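PDB 6B2V: SorB from Sorangium cellulosum, which is a trans-acyltransferase polyketide synthase of the sorangicin antibiotic pathway, whose module-nine pyran synthase domain probably closes a pyran ring in the growing chain. Local coordinates for residues A[115-118]-A[123-126]; A[270-273]-A[279-282]. All blocks are in the same frame, centred on the assembly; numbering follows the deposited sequence.

Contact 1: A[115-118]-A[123-126]; sequences AYEV and GVHA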
loop_
_atom_site.group_PDB
_atom_site.type_symbol
_atom_site.label_atom_id
_atom_site.label_comp_id
_atom_site.label_asym_id
_atom_site.label_seq_id
_atom_site.Cartn_x
_atom_site.Cartn_y
_atom_site.Cartn_z
ATOM N N ALA A 115 -2.090 -9.934 15.154
ATOM C CA ALA A 115 -1.456 -8.645 15.146
ATOM C C ALA A 115 -0.055 -8.833 14.545
ATOM O O ALA A 115 0.543 -9.838 14.704
ATOM C CB ALA A 115 -1.353 -8.074 16.546
ATOM N N TYR A 116 0.439 -7.842 13.840
ATOM C CA TYR A 116 1.778 -7.901 13.343
ATOM C C TYR A 116 2.568 -6.638 13.732
ATOM O O TYR A 116 2.002 -5.634 13.911
ATOM C CB TYR A 116 1.826 -8.055 11.790
ATOM C CG TYR A 116 1.400 -6.873 10.967
ATOM C CD1 TYR A 116 2.289 -5.891 10.644
ATOM C CD2 TYR A 116 0.133 -6.766 10.494
ATOM C CE1 TYR A 116 1.914 -4.814 9.880
ATOM C CE2 TYR A 116 -0.255 -5.705 9.742
ATOM C CZ TYR A 116 0.629 -4.733 9.428
ATOM O OH TYR A 116 0.184 -3.686 8.691
ATOM N N GLU A 117 3.855 -6.805 13.915
ATOM C CA GLU A 117 4.757 -5.718 14.137
ATOM C C GLU A 117 5.989 -5.974 13.311
ATOM O O GLU A 117 6.575 -7.006 13.416
ATOM C CB GLU A 117 5.156 -5.608 15.591
ATOM C CG GLU A 117 6.061 -4.430 15.899
ATOM C CD GLU A 117 6.634 -4.468 17.321
ATOM O OE1 GLU A 117 7.610 -5.154 17.572
ATOM O OE2 GLU A 117 6.029 -3.816 18.135
ATOM N N VAL A 118 6.378 -5.019 12.475
ATOM C CA VAL A 118 7.575 -5.157 11.702
ATOM C C VAL A 118 8.657 -4.268 12.311
ATOM O O VAL A 118 8.457 -3.126 12.479
ATOM C CB VAL A 118 7.394 -4.718 10.253
ATOM C CG1 VAL A 118 8.635 -5.062 9.485
ATOM C CG2 VAL A 118 6.229 -5.430 9.633
ATOM N N GLY A 123 14.334 0.041 15.304
ATOM C CA GLY A 123 13.045 0.394 15.815
ATOM C C GLY A 123 11.861 -0.307 15.204
ATOM O O GLY A 123 12.019 -1.277 14.560
ATOM N N VAL A 124 10.694 0.231 15.455
ATOM C CA VAL A 124 9.490 -0.343 14.928
ATOM C C VAL A 124 9.112 0.451 13.681
ATOM O O VAL A 124 9.136 1.625 13.665
ATOM C CB VAL A 124 8.392 -0.355 15.949
ATOM C CG1 VAL A 124 7.082 -0.814 15.346
ATOM C CG2 VAL A 124 8.802 -1.239 17.105
ATOM N N HIS A 125 8.840 -0.271 12.608
ATOM C CA HIS A 125 8.513 0.362 11.332
ATOM C C HIS A 125 7.051 0.340 10.926
ATOM O O HIS A 125 6.558 1.262 10.362
ATOM C CB HIS A 125 9.369 -0.274 10.220
ATOM C CG HIS A 125 10.835 -0.239 10.500
ATOM N ND1 HIS A 125 11.558 0.922 10.486
ATOM C CD2 HIS A 125 11.698 -1.205 10.868
ATOM C CE1 HIS A 125 12.800 0.663 10.810
ATOM N NE2 HIS A 125 12.912 -0.623 11.053
ATOM N N ALA A 126 6.376 -0.743 11.278
ATOM C CA ALA A 126 5.006 -0.905 10.958
ATOM C C ALA A 126 4.316 -1.880 11.892
ATOM O O ALA A 126 4.921 -2.736 12.397
ATOM C CB ALA A 126 4.889 -1.412 9.525
#
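The Tyr116 ring comes obliquely against the backbone of Ala126, CE1 lying 4.3 Å from its C, while the His125 ring meets Val118 O, also obliquely, through CD2. One face of the imidazole has Gly123 C above it, offset toward the rim. These groups decorate a tight antiparallel hairpin in the part of the domain predicted to be the N-terminal hotdog fold, and the hairpin carries a classic beta bulge: His125 and Ala126 both face Val118. Val118 N binds Ala126 O at 2.7 Å, almost straight at 174°. In return, Val118 O takes the N-H of His125, with 2.9 Å between His125 N and Val118 O. A weak second bond, 3.4 Å from Ala126 N to Val118 O, lets one carbonyl serve both bulge residues. The short segments are far from strictly antiparallel, 122° between their directions. Val118 and Ala126 share one face, their CB atoms 4.2 Å apart; the small alanine leaves room for Tyr67 of helix 64-77, which also touches His125. The broad aromatic ring of Tyr116 suits the buried place between its strand and helix 64-77, where it packs on Leu68 and Ala71. A ring with two polar nitrogens suits the bulge, because His125 ND1 is bonded to Ser92 O and NE2 to Ser120 OG, fixing its rotation. With CG anti to the backbone N (chi1 -177°), the Glu117 chain runs out extended and crosses Val124 at about a right angle, its methylene CG 3.8 Å from Val124 CG1.

Contact 2: A[270-273]-A[279-282]; sequences VDLV and CLMA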
loop_
_atom_site.group_PDB
_atom_site.type_symbol
_atom_site.label_atom_id
_atom_site.label_comp_id
_atom_site.label_asym_id
_atom_site.label_seq_id
_atom_site.Cartn_x
_atom_site.Cartn_y
_atom_site.Cartn_z
ATOM N N VAL A 270 -9.280 4.653 -1.489
ATOM C CA VAL A 270 -8.794 4.445 -2.826
ATOM C C VAL A 270 -8.962 2.981 -3.255
ATOM O O VAL A 270 -8.547 2.135 -2.591
ATOM C CB VAL A 270 -7.370 5.008 -3.010
ATOM C CG1 VAL A 270 -6.346 4.378 -2.106
ATOM C CG2 VAL A 270 -6.933 4.833 -4.420
ATOM N N ASP A 271 -9.520 2.756 -4.428
ATOM C CA ASP A 271 -9.715 1.428 -4.907
ATOM C C ASP A 271 -8.943 1.185 -6.201
ATOM O O ASP A 271 -8.761 2.050 -6.990
ATOM C CB ASP A 271 -11.172 1.119 -5.293
ATOM C CG ASP A 271 -12.104 1.021 -4.085
ATOM O OD1 ASP A 271 -11.785 1.571 -3.119
ATOM O OD2 ASP A 271 -13.087 0.370 -4.093
ATOM N N LEU A 272 -8.513 -0.060 -6.328
ATOM C CA LEU A 272 -7.894 -0.563 -7.526
ATOM C C LEU A 272 -8.967 -1.440 -8.192
ATOM O O LEU A 272 -9.430 -2.341 -7.659
ATOM C CB LEU A 272 -6.659 -1.405 -7.245
ATOM C CG LEU A 272 -6.017 -2.072 -8.477
ATOM C CD1 LEU A 272 -5.402 -1.040 -9.408
ATOM C CD2 LEU A 272 -4.945 -3.021 -8.062
ATOM N N VAL A 273 -9.302 -1.094 -9.416
ATOM C CA VAL A 273 -10.295 -1.802 -10.166
ATOM C C VAL A 273 -9.772 -2.289 -11.527
ATOM O O VAL A 273 -8.880 -1.770 -12.054
ATOM C CB VAL A 273 -11.584 -0.978 -10.432
ATOM C CG1 VAL A 273 -12.169 -0.463 -9.133
ATOM C CG2 VAL A 273 -11.353 0.184 -11.373
ATOM N N CYS A 279 -13.765 -4.395 -8.184
ATOM C CA CYS A 279 -12.801 -4.080 -7.150
ATOM C C CYS A 279 -11.818 -5.210 -6.860
ATOM O O CYS A 279 -12.195 -6.255 -6.484
ATOM C CB CYS A 279 -13.579 -3.787 -5.871
ATOM S SG CYS A 279 -12.546 -3.160 -4.526
ATOM N N LEU A 280 -10.532 -4.920 -7.060
ATOM C CA LEU A 280 -9.457 -5.878 -6.833
ATOM C C LEU A 280 -8.915 -5.663 -5.435
ATOM O O LEU A 280 -8.701 -6.569 -4.718
ATOM C CB LEU A 280 -8.349 -5.741 -7.912
ATOM C CG LEU A 280 -8.901 -5.623 -9.327
ATOM C CD1 LEU A 280 -7.708 -5.562 -10.246
ATOM C CD2 LEU A 280 -9.771 -6.825 -9.697
ATOM N N MET A 281 -8.711 -4.415 -5.089
ATOM C CA MET A 281 -8.299 -4.063 -3.750
ATOM C C MET A 281 -8.923 -2.768 -3.327
ATOM O O MET A 281 -9.005 -1.894 -4.093
ATOM C CB MET A 281 -6.800 -3.900 -3.604
ATOM C CG MET A 281 -6.013 -5.145 -3.825
ATOM S SD MET A 281 -4.279 -4.896 -3.471
ATOM C CE MET A 281 -3.978 -3.545 -4.580
ATOM N N ALA A 282 -9.335 -2.732 -2.070
ATOM C CA ALA A 282 -9.934 -1.562 -1.475
ATOM C C ALA A 282 -9.131 -1.084 -0.269
ATOM O O ALA A 282 -8.973 -1.789 0.695
ATOM C CB ALA A 282 -11.350 -1.836 -1.033
#
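Leu272 meets both Leu280 and Met281 through its backbone, the mark of a classic beta bulge in this antiparallel hairpin of the predicted C-terminal hotdog fold. Among the hydrogen bonds, Leu272 N reaches Met281 O at 2.9 Å and is nearly linear, 175° at the hydrogen. Leu272 O accepts the N-H of Leu280, with 2.9 Å between Leu280 N and Leu272 O. A weak second bond reaches the same acceptor, 3.4 Å from Met281 N to Leu272 O. The bulge shifts the register by one residue, so that Val273 pairs with Cys279 instead of Leu280, and the chain turns a corner at Leu280. Apolar contacts follow the bonds. Leu272 and Met281 lie side by side on one face, and the bend at the thioether, chi3 -56°, brings Met281 CE to 3.7 Å from Leu272 CD2; a flexible, unbranched chain fits this role. Leu280 leans mainly on backbone, its CG 3.7 Å from Leu272 O and its CD1 beside Val273 C, and CD1 also reaches Leu272 CG. The other face is mixed: Asp271 and Cys279 sit there with the apolar Val273 and Ala282. Asp271 OD2 is 3.6 Å from Cys279 SG, and Asp271 OD1 lies 4.0 Å from the methyl CB of Ala282, whose small size accommodates the carboxylate. That buried carboxylate also has a long, weak ion pair through OD1 with Arg254. Strand 267-273 lies on helix 207-225 through Val270 and Leu272, which both pack on Val213 and also touch Val251 of the adjacent strand 250-255, while Met281 reaches Leu205.

From the N terminus, the chain runs through strands 33-35 and 41-48, helix 64-77 and strands 82-90 and 101-110 of the predicted N-terminal hotdog fold, then turns back at residues 121-122, between strands 113-120 and 123-132, where contact 1 closes a short hairpin loop. It continues through the second predicted hotdog region, past helix 207-225, before contact 2 closes another hairpin across residues 274-278. The two loops follow in series, neither enclosing nor crossing the other. The centres of contacts 1 and 2 are 25 Å apart, on opposite sides of the chain's centre. Each ties neighbouring strands in its own half, and the halves adjoin where strand 82-90 runs antiparallel to strand 232-241.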